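Local atomic coordinates of polysaccharide deacetylase (Streptococcus pyogenes, PDB entry 6DQ3), a protein that removes acetyl groups from N-acetylated residues of the cell wall linkage unit of streptococcal rhamnopolysaccharides, as a zinc-containing metalloenzyme of the carbohydrate esterase 4 family. Residues A[79-82]-A[83-86]. Sequence-based numbering, arbitrary orientation.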
loop_
_atom_site.group_PDB
_atom_site.type_symbol
_atom_site.label_atom_id
_atom_site.label_comp_id
_atom_site.label_asym_id
_atom_site.label_seq_id
_atom_site.Cartn_x
_atom_site.Cartn_y
_atom_site.Cartn_z
ATOM N N SER A 79 7.043 -5.070 -0.460
ATOM C CA SER A 79 7.054 -6.069 -1.527
ATOM C C SER A 79 7.675 -7.384 -1.059
ATOM O O SER A 79 8.607 -7.918 -1.664
ATOM C CB SER A 79 7.775 -5.526 -2.764
ATOM O OG SER A 79 8.982 -4.869 -2.414
ATOM N N MET A 80 7.128 -7.911 0.032
ATOM C CA MET A 80 7.602 -9.157 0.613
ATOM C C MET A 80 6.931 -10.346 -0.062
ATOM O O MET A 80 5.804 -10.255 -0.557
ATOM C CB MET A 80 7.333 -9.160 2.119
ATOM C CG MET A 80 8.122 -8.083 2.862
ATOM S SD MET A 80 7.789 -7.984 4.629
ATOM C CE MET A 80 6.067 -7.507 4.618
ATOM N N ILE A 81 7.647 -11.475 -0.085
ATOM C CA ILE A 81 7.200 -12.617 -0.873
ATOM C C ILE A 81 5.899 -13.192 -0.312
ATOM O O ILE A 81 5.109 -13.795 -1.053
ATOM C CB ILE A 81 8.327 -13.668 -0.950
ATOM C CG1 ILE A 81 7.951 -14.786 -1.925
ATOM C CG2 ILE A 81 8.649 -14.229 0.432
ATOM C CD1 ILE A 81 7.775 -14.307 -3.355
ATOM N N ASP A 82 5.631 -12.997 0.984
ATOM C CA ASP A 82 4.371 -13.481 1.537
ATOM C C ASP A 82 3.167 -12.780 0.909
ATOM O O ASP A 82 2.053 -13.308 0.989
ATOM C CB ASP A 82 4.338 -13.341 3.071
ATOM C CG ASP A 82 4.424 -11.893 3.555
ATOM O OD1 ASP A 82 4.589 -10.970 2.734
ATOM O OD2 ASP A 82 4.319 -11.680 4.782
ATOM N N PHE A 83 3.351 -11.613 0.280
ATOM C CA PHE A 83 2.233 -11.002 -0.436
ATOM C C PHE A 83 1.798 -11.880 -1.605
ATOM O O PHE A 83 0.600 -12.031 -1.870
ATOM C CB PHE A 83 2.597 -9.594 -0.925
ATOM C CG PHE A 83 1.472 -8.914 -1.656
ATOM C CD1 PHE A 83 0.451 -8.285 -0.960
ATOM C CD2 PHE A 83 1.417 -8.933 -3.043
ATOM C CE1 PHE A 83 -0.596 -7.673 -1.636
ATOM C CE2 PHE A 83 0.377 -8.323 -3.719
ATOM C CZ PHE A 83 -0.630 -7.698 -3.017
ATOM N N TYR A 84 2.758 -12.490 -2.303
ATOM C CA TYR A 84 2.430 -13.404 -3.393
ATOM C C TYR A 84 2.015 -14.780 -2.885
ATOM O O TYR A 84 1.078 -15.385 -3.423
ATOM C CB TYR A 84 3.630 -13.535 -4.327
ATOM C CG TYR A 84 3.446 -14.499 -5.468
ATOM C CD1 TYR A 84 2.652 -14.172 -6.557
ATOM C CD2 TYR A 84 4.100 -15.726 -5.478
ATOM C CE1 TYR A 84 2.493 -15.044 -7.611
ATOM C CE2 TYR A 84 3.952 -16.603 -6.532
ATOM C CZ TYR A 84 3.145 -16.257 -7.596
ATOM O OH TYR A 84 2.989 -17.124 -8.650
ATOM N N ASN A 85 2.703 -15.301 -1.865
ATOM C CA ASN A 85 2.432 -16.666 -1.427
ATOM C C ASN A 85 1.173 -16.767 -0.576
ATOM O O ASN A 85 0.486 -17.792 -0.612
ATOM C CB ASN A 85 3.602 -17.229 -0.614
ATOM C CG ASN A 85 4.828 -17.522 -1.455
ATOM O OD1 ASN A 85 4.732 -17.808 -2.649
ATOM N ND2 ASN A 85 5.993 -17.469 -0.823
ATOM N N VAL A 86 0.863 -15.736 0.206
ATOM C CA VAL A 86 -0.197 -15.833 1.200
ATOM C C VAL A 86 -1.324 -14.848 0.901
ATOM O O VAL A 86 -2.476 -15.254 0.722
ATOM C CB VAL A 86 0.376 -15.614 2.614
ATOM C CG1 VAL A 86 -0.689 -15.827 3.673
ATOM C CG2 VAL A 86 1.571 -16.538 2.856
#
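Met80 O accepts the first bond of the helical turn from Phe83 N at 2.9 Å, the donor lying 46° out of the carbonyl plane. Phe83 CB sits 3.3 Å from the same Met80 O, and its ring, with CG anti to the backbone N (chi1 -179°), packs edge-to-face against Phe76. The side chain of Met80 lies, by nearest atoms, about 5 Å from a bound acetate. Ile81 O serves two donors: Asn85 N, 3.0 Å away in the carbonyl plane, and, by a weak, bent bond, Tyr84 N. Ile81 CG1 also meets Asn85 ND2 at 3.5 Å, the two side chains crossing at a slant, while Ile81 CD1 approaches Tyr84 CB. This is the start of helix 81-93, the connection in a beta-alpha-beta unit between parallel strands 71-77 and 98-102 in the distorted (beta/alpha) barrel of the carbohydrate esterase 4 (NodB-type) deacetylases. Asp82 O takes Val86 N at 2.8 Å, with Val86 CB 3.3 Å from that oxygen. The Asp82 carboxylate, at chi1 63°, turns back beside its own backbone; OD2 is hydrogen-bonded to Ile17 N and His18 ND1. Since His18 is a zinc ligand, Asp82 is a second-shell residue, consistent with positioning its imidazole.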